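Local coordinates for protein ATP-dependent CLP protease, putative (Plasmodium falciparum, PDB 2F6I) that probably cuts proteins into small peptides as the serine-protease subunit of an ATP-dependent Clp protease, this chain being its catalytic domain, at residues 34-46 and 56-69. Numbering follows the deposited sequence.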
ATOM      1  N   LEU C  34       0.837  11.768  37.210  1.00 44.74           N
ATOM      2  CA  LEU C  34       1.773  11.443  38.278  1.00 46.99           C
ATOM      3  C   LEU C  34       1.311  12.085  39.584  1.00 46.24           C
ATOM      4  O   LEU C  34       1.403  11.481  40.654  1.00 46.58           O
ATOM      5  CB  LEU C  34       3.175  11.949  37.930  1.00 48.30           C
ATOM      6  CG  LEU C  34       4.267  11.634  38.955  1.00 49.20           C
ATOM      7  CD1 LEU C  34       4.420  10.122  39.090  1.00 47.83           C
ATOM      8  CD2 LEU C  34       5.576  12.271  38.515  1.00 48.97           C
ATOM      9  N   PHE C  35       0.815  13.314  39.487  1.00 44.57           N
ATOM     10  CA  PHE C  35       0.337  14.032  40.658  1.00 45.05           C
ATOM     11  C   PHE C  35      -0.861  13.322  41.279  1.00 45.47           C
ATOM     12  O   PHE C  35      -1.030  13.333  42.498  1.00 45.71           O
ATOM     13  CB  PHE C  35      -0.030  15.470  40.281  1.00 45.76           C
ATOM     14  CG  PHE C  35      -0.858  16.180  41.316  1.00 47.41           C
ATOM     15  CD1 PHE C  35      -2.248  16.059  41.320  1.00 46.83           C
ATOM     16  CD2 PHE C  35      -0.252  16.961  42.296  1.00 47.31           C
ATOM     17  CE1 PHE C  35      -3.020  16.705  42.281  1.00 46.31           C
ATOM     18  CE2 PHE C  35      -1.018  17.612  43.264  1.00 45.78           C
ATOM     19  CZ  PHE C  35      -2.402  17.484  43.256  1.00 45.43           C
ATOM     20  N   PHE C  36      -1.696  12.711  40.444  1.00 44.16           N
ATOM     21  CA  PHE C  36      -2.853  11.993  40.956  1.00 45.38           C
ATOM     22  C   PHE C  36      -2.429  10.630  41.472  1.00 46.00           C
ATOM     23  O   PHE C  36      -2.967  10.138  42.463  1.00 45.90           O
ATOM     24  CB  PHE C  36      -3.923  11.831  39.874  1.00 45.21           C
ATOM     25  CG  PHE C  36      -4.761  13.056  39.674  1.00 46.24           C
ATOM     26  CD1 PHE C  36      -4.654  13.809  38.513  1.00 46.76           C
ATOM     27  CD2 PHE C  36      -5.644  13.473  40.664  1.00 47.32           C
ATOM     28  CE1 PHE C  36      -5.417  14.964  38.340  1.00 48.20           C
ATOM     29  CE2 PHE C  36      -6.407  14.622  40.502  1.00 48.53           C
ATOM     30  CZ  PHE C  36      -6.293  15.371  39.338  1.00 48.37           C
ATOM     31  N   PHE C  37      -1.455  10.027  40.800  1.00 46.49           N
ATOM     32  CA  PHE C  37      -0.959   8.724  41.208  1.00 46.49           C
ATOM     33  C   PHE C  37      -0.397   8.804  42.627  1.00 47.71           C
ATOM     34  O   PHE C  37      -0.640   7.922  43.449  1.00 46.23           O
ATOM     35  CB  PHE C  37       0.130   8.245  40.250  1.00 45.47           C
ATOM     36  CG  PHE C  37       0.608   6.850  40.531  1.00 46.10           C
ATOM     37  CD1 PHE C  37       1.960   6.591  40.727  1.00 47.30           C
ATOM     38  CD2 PHE C  37      -0.294   5.791  40.592  1.00 46.44           C
ATOM     39  CE1 PHE C  37       2.409   5.293  40.981  1.00 48.20           C
ATOM     40  CE2 PHE C  37       0.143   4.492  40.842  1.00 47.37           C
ATOM     41  CZ  PHE C  37       1.497   4.242  41.038  1.00 47.19           C
ATOM     42  N   LYS C  38       0.351   9.867  42.911  1.00 48.14           N
ATOM     43  CA  LYS C  38       0.936  10.048  44.233  1.00 51.05           C
ATOM     44  C   LYS C  38      -0.146  10.266  45.289  1.00 51.06           C
ATOM     45  O   LYS C  38       0.126  10.197  46.489  1.00 49.89           O
ATOM     46  CB  LYS C  38       1.919  11.226  44.227  1.00 53.72           C
ATOM     47  CG  LYS C  38       3.182  10.972  43.403  1.00 57.43           C
ATOM     48  CD  LYS C  38       4.108  12.188  43.392  1.00 61.00           C
ATOM     49  CE  LYS C  38       5.348  11.941  42.531  1.00 64.68           C
ATOM     50  NZ  LYS C  38       6.233  13.144  42.427  1.00 64.10           N
ATOM     51  N   LYS C  39      -1.371  10.526  44.838  1.00 50.41           N
ATOM     52  CA  LYS C  39      -2.496  10.732  45.745  1.00 50.48           C
ATOM     53  C   LYS C  39      -3.414   9.515  45.756  1.00 49.25           C
ATOM     54  O   LYS C  39      -4.572   9.603  46.165  1.00 47.39           O
ATOM     55  CB  LYS C  39      -3.305  11.966  45.342  1.00 52.30           C
ATOM     56  CG  LYS C  39      -2.692  13.287  45.753  1.00 55.59           C
ATOM     57  CD  LYS C  39      -3.706  14.405  45.573  1.00 59.82           C
ATOM     58  CE  LYS C  39      -3.267  15.681  46.280  1.00 63.92           C
ATOM     59  NZ  LYS C  39      -4.385  16.671  46.361  1.00 64.65           N
ATOM     60  N   ARG C  40      -2.890   8.383  45.293  1.00 48.53           N
ATOM     61  CA  ARG C  40      -3.643   7.135  45.251  1.00 47.12           C
ATOM     62  C   ARG C  40      -4.787   7.172  44.248  1.00 46.89           C
ATOM     63  O   ARG C  40      -5.769   6.446  44.393  1.00 48.44           O
ATOM     64  CB  ARG C  40      -4.205   6.816  46.634  1.00 46.68           C
ATOM     65  CG  ARG C  40      -3.161   6.727  47.720  1.00 46.22           C
ATOM     66  CD  ARG C  40      -3.374   5.470  48.535  1.00 46.14           C
ATOM     67  NE  ARG C  40      -2.138   4.712  48.628  1.00 46.34           N
ATOM     68  CZ  ARG C  40      -2.077   3.396  48.774  1.00 47.45           C
ATOM     69  NH1 ARG C  40      -3.188   2.678  48.843  1.00 47.00           N
ATOM     70  NH2 ARG C  40      -0.900   2.797  48.843  1.00 50.52           N
ATOM     71  N   ILE C  41      -4.659   8.008  43.227  1.00 45.73           N
ATOM     72  CA  ILE C  41      -5.700   8.126  42.220  1.00 45.01           C
ATOM     73  C   ILE C  41      -5.208   7.630  40.862  1.00 45.14           C
ATOM     74  O   ILE C  41      -4.212   8.112  40.334  1.00 46.27           O
ATOM     75  CB  ILE C  41      -6.182   9.588  42.126  1.00 43.59           C
ATOM     76  CG1 ILE C  41      -6.715  10.024  43.495  1.00 43.09           C
ATOM     77  CG2 ILE C  41      -7.259   9.727  41.060  1.00 42.47           C
ATOM     78  CD1 ILE C  41      -7.177  11.464  43.569  1.00 43.50           C
ATOM     79  N   ILE C  42      -5.918   6.653  40.310  1.00 46.13           N
ATOM     80  CA  ILE C  42      -5.557   6.062  39.028  1.00 46.43           C
ATOM     81  C   ILE C  42      -6.666   6.189  37.995  1.00 47.16           C
ATOM     82  O   ILE C  42      -7.850   6.244  38.334  1.00 46.72           O
ATOM     83  CB  ILE C  42      -5.230   4.558  39.189  1.00 47.66           C
ATOM     84  CG1 ILE C  42      -3.980   4.383  40.044  1.00 47.70           C
ATOM     85  CG2 ILE C  42      -5.031   3.910  37.822  1.00 48.58           C
ATOM     86  CD1 ILE C  42      -3.603   2.934  40.264  1.00 50.32           C
ATOM     87  N   TYR C  43      -6.271   6.225  36.726  1.00 47.56           N
ATOM     88  CA  TYR C  43      -7.223   6.319  35.633  1.00 48.47           C
ATOM     89  C   TYR C  43      -7.190   5.065  34.770  1.00 49.40           C
ATOM     90  O   TYR C  43      -6.126   4.602  34.365  1.00 50.81           O
ATOM     91  CB  TYR C  43      -6.924   7.529  34.744  1.00 47.49           C
ATOM     92  CG  TYR C  43      -7.159   8.868  35.397  1.00 48.80           C
ATOM     93  CD1 TYR C  43      -6.323   9.329  36.409  1.00 48.90           C
ATOM     94  CD2 TYR C  43      -8.218   9.681  34.993  1.00 48.55           C
ATOM     95  CE1 TYR C  43      -6.532  10.569  37.003  1.00 49.11           C
ATOM     96  CE2 TYR C  43      -8.438  10.920  35.582  1.00 49.39           C
ATOM     97  CZ  TYR C  43      -7.591  11.358  36.586  1.00 49.77           C
ATOM     98  OH  TYR C  43      -7.804  12.582  37.174  1.00 51.52           O
ATOM     99  N   LEU C  44      -8.367   4.510  34.514  1.00 49.20           N
ATOM    100  CA  LEU C  44      -8.508   3.342  33.660  1.00 49.58           C
ATOM    101  C   LEU C  44      -9.380   3.894  32.545  1.00 51.39           C
ATOM    102  O   LEU C  44     -10.571   3.601  32.463  1.00 51.37           O
ATOM    103  CB  LEU C  44      -9.222   2.207  34.399  1.00 48.53           C
ATOM    104  CG  LEU C  44      -9.564   0.953  33.584  1.00 50.15           C
ATOM    105  CD1 LEU C  44      -8.322   0.423  32.899  1.00 51.39           C
ATOM    106  CD2 LEU C  44     -10.161  -0.107  34.499  1.00 50.51           C
ATOM    107  N   THR C  45      -8.773   4.726  31.704  1.00 52.98           N
ATOM    108  CA  THR C  45      -9.489   5.367  30.611  1.00 55.80           C
ATOM    109  C   THR C  45      -9.061   4.899  29.228  1.00 55.92           C
ATOM    110  O   THR C  45      -9.265   5.598  28.238  1.00 56.86           O
ATOM    111  CB  THR C  45      -9.335   6.900  30.693  1.00 56.76           C
ATOM    112  OG1 THR C  45      -7.944   7.241  30.745  1.00 58.58           O
ATOM    113  CG2 THR C  45     -10.029   7.435  31.940  1.00 56.24           C
ATOM    114  N   ASP C  46      -8.472   3.710  29.168  1.00 57.04           N
ATOM    115  CA  ASP C  46      -8.023   3.132  27.907  1.00 57.69           C
ATOM    116  C   ASP C  46      -8.684   1.780  27.727  1.00 56.91           C
ATOM    117  O   ASP C  46      -9.387   1.303  28.613  1.00 56.83           O
ATOM    118  CB  ASP C  46      -6.506   2.926  27.917  1.00 60.53           C
ATOM    119  CG  ASP C  46      -5.787   3.816  26.923  1.00 63.92           C
ATOM    120  OD1 ASP C  46      -6.270   3.942  25.776  1.00 64.50           O
ATOM    121  OD2 ASP C  46      -4.729   4.377  27.287  1.00 64.80           O
ATOM    122  N   LEU C  56      -1.529  -0.976  34.886  1.00 48.65           N
ATOM    123  CA  LEU C  56      -2.460  -0.837  35.999  1.00 48.05           C
ATOM    124  C   LEU C  56      -2.092  -1.773  37.146  1.00 47.63           C
ATOM    125  O   LEU C  56      -2.126  -1.378  38.312  1.00 46.55           O
ATOM    126  CB  LEU C  56      -3.890  -1.120  35.530  1.00 47.46           C
ATOM    127  CG  LEU C  56      -5.008  -0.889  36.548  1.00 47.80           C
ATOM    128  CD1 LEU C  56      -4.943   0.539  37.068  1.00 48.67           C
ATOM    129  CD2 LEU C  56      -6.354  -1.157  35.894  1.00 47.37           C
ATOM    130  N   ILE C  57      -1.740  -3.013  36.813  1.00 47.26           N
ATOM    131  CA  ILE C  57      -1.357  -3.985  37.828  1.00 47.12           C
ATOM    132  C   ILE C  57      -0.088  -3.514  38.533  1.00 47.59           C
ATOM    133  O   ILE C  57      -0.009  -3.536  39.761  1.00 48.06           O
ATOM    134  CB  ILE C  57      -1.122  -5.380  37.206  1.00 46.54           C
ATOM    135  CG1 ILE C  57      -2.461  -5.974  36.768  1.00 45.98           C
ATOM    136  CG2 ILE C  57      -0.436  -6.300  38.212  1.00 45.25           C
ATOM    137  CD1 ILE C  57      -2.347  -7.323  36.094  1.00 47.15           C
ATOM    138  N   SER C  58       0.899  -3.083  37.755  1.00 47.26           N
ATOM    139  CA  SER C  58       2.149  -2.590  38.328  1.00 48.73           C
ATOM    140  C   SER C  58       1.844  -1.479  39.319  1.00 48.41           C
ATOM    141  O   SER C  58       2.345  -1.474  40.445  1.00 48.41           O
ATOM    142  CB  SER C  58       3.066  -2.040  37.235  1.00 47.34           C
ATOM    143  OG  SER C  58       3.534  -3.080  36.401  1.00 54.63           O
ATOM    144  N   GLN C  59       1.013  -0.542  38.879  1.00 49.13           N
ATOM    145  CA  GLN C  59       0.621   0.601  39.688  1.00 49.63           C
ATOM    146  C   GLN C  59      -0.120   0.213  40.960  1.00 48.38           C
ATOM    147  O   GLN C  59       0.123   0.789  42.022  1.00 47.74           O
ATOM    148  CB  GLN C  59      -0.225   1.551  38.839  1.00 51.18           C
ATOM    149  CG  GLN C  59       0.607   2.344  37.840  1.00 54.04           C
ATOM    150  CD  GLN C  59      -0.170   2.742  36.606  1.00 56.31           C
ATOM    151  OE1 GLN C  59      -1.308   3.205  36.691  1.00 60.33           O
ATOM    152  NE2 GLN C  59       0.448   2.573  35.443  1.00 57.25           N
ATOM    153  N   LEU C  60      -1.020  -0.760  40.858  1.00 46.87           N
ATOM    154  CA  LEU C  60      -1.772  -1.205  42.023  1.00 46.15           C
ATOM    155  C   LEU C  60      -0.829  -1.845  43.032  1.00 47.35           C
ATOM    156  O   LEU C  60      -0.858  -1.511  44.219  1.00 47.29           O
ATOM    157  CB  LEU C  60      -2.863  -2.199  41.614  1.00 45.16           C
ATOM    158  CG  LEU C  60      -4.051  -1.592  40.856  1.00 43.54           C
ATOM    159  CD1 LEU C  60      -4.946  -2.688  40.309  1.00 41.49           C
ATOM    160  CD2 LEU C  60      -4.826  -0.679  41.785  1.00 41.58           C
ATOM    161  N   LEU C  61       0.019  -2.752  42.555  1.00 47.16           N
ATOM    162  CA  LEU C  61       0.974  -3.423  43.429  1.00 47.47           C
ATOM    163  C   LEU C  61       1.915  -2.406  44.066  1.00 48.42           C
ATOM    164  O   LEU C  61       2.291  -2.541  45.231  1.00 48.75           O
ATOM    165  CB  LEU C  61       1.784  -4.460  42.644  1.00 46.96           C
ATOM    166  CG  LEU C  61       1.010  -5.675  42.130  1.00 46.48           C
ATOM    167  CD1 LEU C  61       1.916  -6.535  41.267  1.00 46.28           C
ATOM    168  CD2 LEU C  61       0.477  -6.475  43.305  1.00 45.65           C
ATOM    169  N   TYR C  62       2.289  -1.385  43.302  1.00 49.42           N
ATOM    170  CA  TYR C  62       3.185  -0.356  43.812  1.00 49.81           C
ATOM    171  C   TYR C  62       2.534   0.424  44.941  1.00 49.37           C
ATOM    172  O   TYR C  62       3.118   0.577  46.012  1.00 49.06           O
ATOM    173  CB  TYR C  62       3.601   0.606  42.696  1.00 50.97           C
ATOM    174  CG  TYR C  62       4.424   1.778  43.193  1.00 52.57           C
ATOM    175  CD1 TYR C  62       3.809   2.947  43.644  1.00 52.93           C
ATOM    176  CD2 TYR C  62       5.815   1.705  43.248  1.00 52.49           C
ATOM    177  CE1 TYR C  62       4.559   4.011  44.138  1.00 53.20           C
ATOM    178  CE2 TYR C  62       6.572   2.763  43.743  1.00 53.11           C
ATOM    179  CZ  TYR C  62       5.938   3.913  44.185  1.00 54.07           C
ATOM    180  OH  TYR C  62       6.681   4.963  44.678  1.00 55.94           O
ATOM    181  N   LEU C  63       1.328   0.923  44.698  1.00 50.39           N
ATOM    182  CA  LEU C  63       0.613   1.689  45.707  1.00 51.19           C
ATOM    183  C   LEU C  63       0.413   0.871  46.979  1.00 51.55           C
ATOM    184  O   LEU C  63       0.766   1.312  48.070  1.00 50.95           O
ATOM    185  CB  LEU C  63      -0.746   2.153  45.169  1.00 49.77           C
ATOM    186  CG  LEU C  63      -0.735   3.209  44.058  1.00 50.50           C
ATOM    187  CD1 LEU C  63      -2.161   3.497  43.606  1.00 47.69           C
ATOM    188  CD2 LEU C  63      -0.072   4.479  44.566  1.00 48.59           C
ATOM    189  N   ASP C  64      -0.140  -0.329  46.837  1.00 52.86           N
ATOM    190  CA  ASP C  64      -0.384  -1.177  47.995  1.00 54.76           C
ATOM    191  C   ASP C  64       0.900  -1.440  48.773  1.00 56.28           C
ATOM    192  O   ASP C  64       0.857  -1.795  49.948  1.00 55.65           O
ATOM    193  CB  ASP C  64      -1.006  -2.507  47.566  1.00 54.15           C
ATOM    194  CG  ASP C  64      -1.679  -3.230  48.718  1.00 54.74           C
ATOM    195  OD1 ASP C  64      -2.572  -2.625  49.349  1.00 52.89           O
ATOM    196  OD2 ASP C  64      -1.320  -4.396  48.992  1.00 54.47           O
ATOM    197  N   ASN C  65       2.041  -1.254  48.117  1.00 57.66           N
ATOM    198  CA  ASN C  65       3.328  -1.473  48.759  1.00 59.91           C
ATOM    199  C   ASN C  65       3.697  -0.290  49.657  1.00 61.70           C
ATOM    200  O   ASN C  65       4.395  -0.458  50.657  1.00 62.92           O
ATOM    201  CB  ASN C  65       4.416  -1.680  47.704  1.00 62.40           C
ATOM    202  CG  ASN C  65       5.717  -2.192  48.299  1.00 65.65           C
ATOM    203  OD1 ASN C  65       6.270  -1.591  49.220  1.00 67.34           O
ATOM    204  ND2 ASN C  65       6.211  -3.309  47.772  1.00 66.27           N
ATOM    205  N   ILE C  66       3.228   0.902  49.294  1.00 61.67           N
ATOM    206  CA  ILE C  66       3.502   2.107  50.071  1.00 60.85           C
ATOM    207  C   ILE C  66       2.752   2.010  51.394  1.00 61.58           C
ATOM    208  O   ILE C  66       3.356   1.984  52.464  1.00 63.38           O
ATOM    209  CB  ILE C  66       3.032   3.373  49.319  1.00 60.84           C
ATOM    210  CG1 ILE C  66       3.696   3.442  47.940  1.00 59.21           C
ATOM    211  CG2 ILE C  66       3.355   4.615  50.135  1.00 58.97           C
ATOM    212  CD1 ILE C  66       5.213   3.476  47.979  1.00 61.53           C
ATOM    213  N   ASN C  67       1.428   1.965  51.305  1.00 60.55           N
ATOM    214  CA  ASN C  67       0.565   1.834  52.471  1.00 59.39           C
ATOM    215  C   ASN C  67      -0.693   1.108  52.014  1.00 58.53           C
ATOM    216  O   ASN C  67      -0.764   0.647  50.876  1.00 59.47           O
ATOM    217  CB  ASN C  67       0.204   3.203  53.051  1.00 60.11           C
ATOM    218  CG  ASN C  67      -0.467   4.105  52.040  1.00 61.72           C
ATOM    219  OD1 ASN C  67       0.170   4.983  51.458  1.00 63.83           O
ATOM    220  ND2 ASN C  67      -1.757   3.887  51.817  1.00 61.29           N
ATOM    221  N   HIS C  68      -1.686   1.000  52.885  1.00 58.23           N
ATOM    222  CA  HIS C  68      -2.911   0.302  52.518  1.00 57.63           C
ATOM    223  C   HIS C  68      -4.154   1.172  52.563  1.00 57.75           C
ATOM    224  O   HIS C  68      -5.255   0.681  52.809  1.00 57.88           O
ATOM    225  CB  HIS C  68      -3.100  -0.925  53.411  1.00 58.57           C
ATOM    226  CG  HIS C  68      -2.034  -1.964  53.239  1.00 60.98           C
ATOM    227  ND1 HIS C  68      -1.945  -3.081  54.041  1.00 62.47           N
ATOM    228  CD2 HIS C  68      -1.015  -2.056  52.352  1.00 61.18           C
ATOM    229  CE1 HIS C  68      -0.917  -3.815  53.657  1.00 63.39           C
ATOM    230  NE2 HIS C  68      -0.336  -3.216  52.634  1.00 63.27           N
ATOM    231  N   ASN C  69      -3.979   2.465  52.320  1.00 57.84           N
ATOM    232  CA  ASN C  69      -5.113   3.376  52.317  1.00 58.76           C
ATOM    233  C   ASN C  69      -5.922   3.133  51.050  1.00 58.03           C
ATOM    234  O   ASN C  69      -5.511   2.369  50.178  1.00 58.17           O
ATOM    235  CB  ASN C  69      -4.639   4.832  52.364  1.00 59.88           C
ATOM    236  CG  ASN C  69      -3.822   5.134  53.605  1.00 62.44           C
ATOM    237  OD1 ASN C  69      -4.167   4.708  54.710  1.00 63.50           O
ATOM    238  ND2 ASN C  69      -2.738   5.881  53.433  1.00 62.42           N
TER
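At the start of 56-69, Leu56 divides its two methyls between Ile42 and Leu44 of strand 41-44: CD1 lies 3.5 Å from Ile42 CG2, while CD2 reaches Leu44 CD1. This is the first half of a beta-alpha-beta crossover in the ClpP fold, where helix 50-66 runs back over strand 41-44, nearly antiparallel to it (165°), before the chain enters the parallel strand 71-77. Branched aliphatic residues suit such an interface because they fill the space between sheet and helix without a polar group to satisfy. Gln59 contributes its aliphatic part, CB approaching Phe37 CE2 at 3.6 Å. Leu60 CD2 adds a marginal touch to Ile42 CD1, and its side chain also packs on Ile91 and Phe92 of helix 82-94. Tyr62 meets Phe37 obliquely, the ring planes 32° apart, and packs edge-to-face on Phe35 of a neighbouring subunit, so this aromatic cluster continues into the assembly. Leu63 touches Phe37, Arg40 and Ile42. Its CD2 lies over one face of the Phe37 ring, a CH-pi contact 4.1 Å from the centroid, and CD1 meets Ile42 CD1. With CG anti to the backbone N (chi1 -175°), the Phe37 ring is carried towards helix 50-66. Arg40, with positive phi, is the C' residue of the Schellman motif ending helix 30-37, and its bent side chain reaches the end of helix 50-66. There the guanidinium lies between Leu63 CB and the Asn67 side chain on opposite faces, and its NH1 is hydrogen-bonded to Ser97 OG.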